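Local coordinates for protein threonine--tRNA ligase catalytic subunit (Aeropyrum pernix, PDB 3A32) that probably catalyses, as a zinc-dependent homodimeric class II synthetase, the ATP-driven attachment of threonine to tRNA(Thr), at residues 204-209 and 259-264; 131-136 and 167-172. All blocks are in the same frame, centred on the assembly; numbering follows the deposited sequence.

Contact 1: residues 204-209 and 259-264. With SO4 (sulfate ion), chain C.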
loop_
_atom_site.group_PDB
_atom_site.type_symbol
_atom_site.label_atom_id
_atom_site.label_comp_id
_atom_site.label_asym_id
_atom_site.label_seq_id
_atom_site.Cartn_x
_atom_site.Cartn_y
_atom_site.Cartn_z
ATOM N N VAL A 204 -13.322 -8.206 26.800
ATOM C CA VAL A 204 -13.265 -9.276 25.830
ATOM C C VAL A 204 -14.579 -10.064 25.918
ATOM O O VAL A 204 -14.920 -10.571 26.977
ATOM C CB VAL A 204 -12.028 -10.210 26.060
ATOM C CG1 VAL A 204 -12.274 -11.590 25.480
ATOM C CG2 VAL A 204 -10.752 -9.596 25.435
ATOM N N ARG A 205 -15.299 -10.174 24.804
ATOM C CA ARG A 205 -16.575 -10.879 24.782
ATOM C C ARG A 205 -16.491 -12.155 23.943
ATOM O O ARG A 205 -16.189 -12.102 22.753
ATOM C CB ARG A 205 -17.671 -9.958 24.213
ATOM C CG ARG A 205 -19.072 -10.575 24.101
ATOM C CD ARG A 205 -20.044 -9.560 23.435
ATOM N NE ARG A 205 -20.439 -8.586 24.429
ATOM C CZ ARG A 205 -20.395 -7.267 24.285
ATOM N NH1 ARG A 205 -20.014 -6.707 23.133
ATOM N NH2 ARG A 205 -20.760 -6.502 25.314
ATOM N N LEU A 206 -16.842 -13.289 24.534
ATOM C CA LEU A 206 -16.871 -14.547 23.784
ATOM C C LEU A 206 -18.280 -14.889 23.379
ATOM O O LEU A 206 -19.210 -14.752 24.192
ATOM C CB LEU A 206 -16.290 -15.690 24.609
ATOM C CG LEU A 206 -14.972 -15.503 25.392
ATOM C CD1 LEU A 206 -14.499 -16.837 26.045
ATOM C CD2 LEU A 206 -13.807 -14.883 24.566
ATOM N N SER A 207 -18.464 -15.308 22.125
ATOM C CA SER A 207 -19.778 -15.781 21.682
ATOM C C SER A 207 -19.737 -17.278 21.293
ATOM O O SER A 207 -19.016 -17.687 20.386
ATOM C CB SER A 207 -20.316 -14.894 20.568
ATOM O OG SER A 207 -20.368 -13.534 20.987
ATOM N N MET A 208 -20.502 -18.087 22.007
ATOM C CA MET A 208 -20.354 -19.544 21.971
ATOM C C MET A 208 -21.601 -20.209 21.400
ATOM O O MET A 208 -22.589 -19.541 21.179
ATOM C CB MET A 208 -20.095 -20.074 23.389
ATOM C CG MET A 208 -19.078 -19.314 24.184
ATOM S SD MET A 208 -17.434 -19.368 23.406
ATOM C CE MET A 208 -16.399 -19.708 24.838
ATOM N N SER A 209 -21.536 -21.529 21.158
ATOM C CA SER A 209 -22.705 -22.322 20.783
ATOM C C SER A 209 -23.688 -22.432 21.918
ATOM O O SER A 209 -23.374 -22.144 23.073
ATOM C CB SER A 209 -22.340 -23.758 20.399
ATOM O OG SER A 209 -21.782 -24.429 21.508
ATOM N N PRO A 259 -17.380 -20.390 16.984
ATOM C CA PRO A 259 -17.404 -19.411 18.081
ATOM C C PRO A 259 -16.412 -18.272 17.807
ATOM O O PRO A 259 -15.600 -18.379 16.853
ATOM C CB PRO A 259 -16.943 -20.216 19.286
ATOM C CG PRO A 259 -16.070 -21.317 18.697
ATOM C CD PRO A 259 -16.593 -21.602 17.311
ATOM N N LYS A 260 -16.469 -17.209 18.621
ATOM C CA LYS A 260 -15.626 -16.027 18.411
ATOM C C LYS A 260 -15.345 -15.248 19.675
ATOM O O LYS A 260 -15.987 -15.436 20.694
ATOM C CB LYS A 260 -16.269 -15.067 17.393
ATOM C CG LYS A 260 -17.737 -14.755 17.703
ATOM C CD LYS A 260 -18.243 -13.507 16.946
ATOM C CE LYS A 260 -19.742 -13.307 17.237
ATOM N NZ LYS A 260 -20.187 -11.978 16.714
ATOM N N LEU A 261 -14.392 -14.333 19.559
ATOM C CA LEU A 261 -14.046 -13.377 20.582
ATOM C C LEU A 261 -14.017 -11.985 19.931
ATOM O O LEU A 261 -13.397 -11.787 18.855
ATOM C CB LEU A 261 -12.664 -13.765 21.075
ATOM C CG LEU A 261 -11.864 -13.020 22.109
ATOM C CD1 LEU A 261 -10.789 -13.978 22.581
ATOM C CD2 LEU A 261 -11.252 -11.704 21.536
ATOM N N ASP A 262 -14.636 -11.006 20.586
ATOM C CA ASP A 262 -14.647 -9.627 20.085
ATOM C C ASP A 262 -13.865 -8.753 21.020
ATOM O O ASP A 262 -13.917 -8.939 22.230
ATOM C CB ASP A 262 -16.063 -9.110 19.985
ATOM C CG ASP A 262 -16.817 -9.775 18.852
ATOM O OD1 ASP A 262 -16.248 -9.781 17.722
ATOM O OD2 ASP A 262 -17.928 -10.317 19.106
ATOM N N PHE A 263 -13.110 -7.836 20.428
ATOM C CA PHE A 263 -12.330 -6.839 21.153
ATOM C C PHE A 263 -13.166 -5.584 21.351
ATOM O O PHE A 263 -13.619 -4.997 20.380
ATOM C CB PHE A 263 -11.134 -6.422 20.303
ATOM C CG PHE A 263 -10.190 -7.555 19.965
ATOM C CD1 PHE A 263 -9.683 -8.415 20.984
ATOM C CD2 PHE A 263 -9.747 -7.726 18.661
ATOM C CE1 PHE A 263 -8.792 -9.408 20.665
ATOM C CE2 PHE A 263 -8.841 -8.727 18.346
ATOM C CZ PHE A 263 -8.373 -9.551 19.330
ATOM N N ILE A 264 -13.320 -5.153 22.587
ATOM C CA ILE A 264 -14.213 -4.075 22.887
ATOM C C ILE A 264 -13.543 -3.064 23.807
ATOM O O ILE A 264 -13.267 -3.370 24.966
ATOM C CB ILE A 264 -15.521 -4.577 23.577
ATOM C CG1 ILE A 264 -16.350 -5.430 22.618
ATOM C CG2 ILE A 264 -16.378 -3.387 23.996
ATOM C CD1 ILE A 264 -17.054 -6.496 23.322
HETATM S S SO4 C . -21.642 -6.937 29.639
HETATM O O1 SO4 C . -20.313 -6.565 30.133
HETATM O O2 SO4 C . -21.919 -8.329 29.981
HETATM O O3 SO4 C . -22.601 -6.074 30.328
HETATM O O4 SO4 C . -21.756 -6.798 28.175
HETATM O O HOH W 1 -18.176 -12.413 20.711
#

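Contact 2: residues 131-136 and 167-172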
loop_
_atom_site.group_PDB
_atom_site.type_symbol
_atom_site.label_atom_id
_atom_site.label_comp_id
_atom_site.label_asym_id
_atom_site.label_seq_id
_atom_site.Cartn_x
_atom_site.Cartn_y
_atom_site.Cartn_z
ATOM N N PRO A 131 5.428 -24.419 7.141
ATOM C CA PRO A 131 5.209 -24.517 8.577
ATOM C C PRO A 131 3.760 -24.194 9.020
ATOM O O PRO A 131 3.039 -23.423 8.369
ATOM C CB PRO A 131 6.202 -23.496 9.164
ATOM C CG PRO A 131 6.934 -22.896 8.016
ATOM C CD PRO A 131 6.167 -23.194 6.782
ATOM N N LEU A 132 3.340 -24.825 10.103
ATOM C CA LEU A 132 2.105 -24.463 10.772
ATOM C C LEU A 132 2.478 -23.996 12.182
ATOM O O LEU A 132 3.408 -24.529 12.781
ATOM C CB LEU A 132 1.164 -25.671 10.838
ATOM C CG LEU A 132 0.716 -26.303 9.526
ATOM C CD1 LEU A 132 -0.194 -27.521 9.753
ATOM C CD2 LEU A 132 0.033 -25.246 8.547
ATOM N N PRO A 133 1.738 -23.029 12.739
ATOM C CA PRO A 133 0.580 -22.369 12.092
ATOM C C PRO A 133 0.952 -21.556 10.815
ATOM O O PRO A 133 2.067 -21.002 10.693
ATOM C CB PRO A 133 -0.012 -21.465 13.196
ATOM C CG PRO A 133 0.976 -21.471 14.328
ATOM C CD PRO A 133 1.982 -22.572 14.124
ATOM N N PHE A 134 0.017 -21.514 9.875
ATOM C CA PHE A 134 0.178 -20.729 8.653
ATOM C C PHE A 134 -0.658 -19.483 8.854
ATOM O O PHE A 134 -1.873 -19.573 9.097
ATOM C CB PHE A 134 -0.300 -21.547 7.474
ATOM C CG PHE A 134 -0.418 -20.789 6.197
ATOM C CD1 PHE A 134 0.640 -20.729 5.317
ATOM C CD2 PHE A 134 -1.632 -20.195 5.836
ATOM C CE1 PHE A 134 0.522 -20.028 4.103
ATOM C CE2 PHE A 134 -1.761 -19.508 4.638
ATOM C CZ PHE A 134 -0.699 -19.433 3.762
ATOM N N LYS A 135 0.005 -18.322 8.786
ATOM C CA LYS A 135 -0.620 -17.041 9.075
ATOM C C LYS A 135 -0.399 -16.152 7.912
ATOM O O LYS A 135 0.747 -15.971 7.486
ATOM C CB LYS A 135 -0.018 -16.413 10.344
ATOM C CG LYS A 135 0.072 -17.406 11.525
ATOM C CD LYS A 135 0.422 -16.773 12.864
ATOM C CE LYS A 135 1.406 -15.593 12.731
ATOM N NZ LYS A 135 2.120 -15.315 14.038
ATOM N N VAL A 136 -1.503 -15.607 7.382
ATOM C CA VAL A 136 -1.490 -14.749 6.194
ATOM C C VAL A 136 -2.270 -13.425 6.506
ATOM O O VAL A 136 -3.428 -13.489 6.962
ATOM C CB VAL A 136 -2.044 -15.523 4.962
ATOM C CG1 VAL A 136 -3.510 -16.035 5.179
ATOM C CG2 VAL A 136 -1.953 -14.735 3.726
ATOM N N ILE A 167 -5.597 -17.715 9.802
ATOM C CA ILE A 167 -4.660 -18.553 10.501
ATOM C C ILE A 167 -5.140 -19.991 10.467
ATOM O O ILE A 167 -6.281 -20.298 10.836
ATOM C CB ILE A 167 -4.492 -18.091 11.966
ATOM C CG1 ILE A 167 -4.201 -16.605 12.014
ATOM C CG2 ILE A 167 -3.377 -18.917 12.724
ATOM C CD1 ILE A 167 -3.648 -16.183 13.380
ATOM N N ILE A 168 -4.268 -20.877 10.017
ATOM C CA ILE A 168 -4.519 -22.323 10.078
ATOM C C ILE A 168 -3.564 -22.895 11.128
ATOM O O ILE A 168 -2.348 -22.927 10.916
ATOM C CB ILE A 168 -4.305 -22.955 8.683
ATOM C CG1 ILE A 168 -5.273 -22.286 7.710
ATOM C CG2 ILE A 168 -4.433 -24.493 8.735
ATOM C CD1 ILE A 168 -5.181 -22.708 6.265
ATOM N N VAL A 169 -4.116 -23.290 12.275
ATOM C CA VAL A 169 -3.288 -23.593 13.455
ATOM C C VAL A 169 -3.622 -24.981 14.045
ATOM O O VAL A 169 -4.801 -25.253 14.289
ATOM C CB VAL A 169 -3.428 -22.515 14.581
ATOM C CG1 VAL A 169 -4.834 -22.158 14.842
ATOM C CG2 VAL A 169 -2.801 -23.001 15.813
ATOM N N PRO A 170 -2.600 -25.866 14.237
ATOM C CA PRO A 170 -2.883 -27.188 14.833
ATOM C C PRO A 170 -3.374 -27.033 16.243
ATOM O O PRO A 170 -3.074 -26.023 16.888
ATOM C CB PRO A 170 -1.499 -27.851 14.872
ATOM C CG PRO A 170 -0.733 -27.186 13.782
ATOM C CD PRO A 170 -1.167 -25.735 13.906
ATOM N N GLY A 171 -4.088 -28.039 16.733
ATOM C CA GLY A 171 -4.547 -28.090 18.117
ATOM C C GLY A 171 -3.531 -27.735 19.191
ATOM O O GLY A 171 -3.870 -27.054 20.166
ATOM N N GLY A 172 -2.286 -28.173 19.032
ATOM C CA GLY A 172 -1.232 -27.886 20.035
ATOM C C GLY A 172 -0.826 -26.428 20.264
ATOM O O GLY A 172 -0.184 -26.090 21.285
#

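Contact 1: residues 204-209 and 259-264
Arg205 and Ile264 meet on the face of the antiparallel strand pair that also carries Ser207, Lys260 and Asp262. In the arginine, CG is anti to the backbone N (chi1 179°). Its CB lies 3.6 Å from Ile264 CD1, and a bend at chi3 (-78°) turns NE back toward the same methyl. That methyl sits over one face of the guanidinium, with Arg205 CZ 3.6 Å from Ile264 CD1. NH2, at the tip, gives a hydrogen bond of 3.0 Å to O4 of a sulfate, probably from the crystallisation liquor, in the guanidinium plane, and forms a salt bridge with Glu275. Arginine suits this partly exposed place because its flat group takes a methyl over a face while its N-H groups reach the sulfate oxygen and Glu275.

Farther along, water 1 bridges the strands, donating to Arg205 O and to Asp262 OD2 (2.7 Å from the water oxygen); Asp262 OD1 is held by Thr280. Arg205 O also receives Asp262 N at 2.9 Å. On the reverse face, Leu261 CG rests against Leu206 CD2 (3.6 Å) and Val204 CG1 (3.7 Å), both on the neighbouring strand, buried branched side chains that offer only hydrocarbon to this face. Strand 246-250 flanks 204-207, strand 273-284 flanks 260-264, and helix 222-243 packs on Met208 and Pro259.

Contact 2: residues 131-136 and 167-172
The carbonyl oxygen of Ile168 takes two donors from 131-136. Phe134 N reaches it in a hydrogen bond of 2.9 Å, while the CA-H of Pro133 supplies a weaker contact, with Pro133 CA 3.2 Å from Ile168 O. The bond is returned from Ile168 N to Phe134 O, at an N-H...O angle of 167°, so Phe134 and Ile168 form an antiparallel hydrogen-bonded pair.

Pro170, lacking an N-H, cannot continue the backbone bonding toward Leu132, whereas Pro133 contributes ring carbons. A cis peptide joins Leu132 to Pro133, and Leu132 CB comes to lie 3.8 Å from Pro170 CG, the two side chains meeting at a slant. The ring of Pro133 presents CB to Val169 CB, also at 3.8 Å. In the adjacent non-hydrogen-bonded pair, Lys135 and Ile167 lie side by side and point the same way. Ile167 CG2, anti to its backbone N, rests 4.0 Å from Lys135 CG, so the methylenes of the lysine pack alongside the isoleucine. The lysine chain, bent at chi3, leads its NZ away from 167-172 to a hydrogen bond with Arg66 O and a cation-pi contact with Tyr68. On the other face Phe134 CD2 approaches Ile168 CD1 at 4.4 Å; Phe119 of helix 112-126 meets the phenyl ring edge-to-face and also touches Ile168, and Leu46 of the second subunit packs on Phe134.

Strands 134-143 and 159-170, joined by a long connection, form the antiparallel hairpin that class II synthetases know as motif 2. This is its base, where Val136 bonds through the backbone to His166, a ligand of the zinc ion.

Contacts 1 and 2 belong to the same mixed sheet of the class II catalytic core, with centres 20 Å apart and nearest atoms about 10 Å from each other. They do not touch: strands 306-316 and 273-284 run between strand 159-170 of contact 2 and strand 260-268 of contact 1. Along the chain they follow in series, contact 2 being complete before contact 1 begins. The zinc ion, held by Cys112, His166 and His310, lies about 10 Å from the side chain of Ile167 and about 12 Å from that of Lys260. Both pairs lie in the sheet that also carries His166 and His310, near the metal but without a ligand from the segments described.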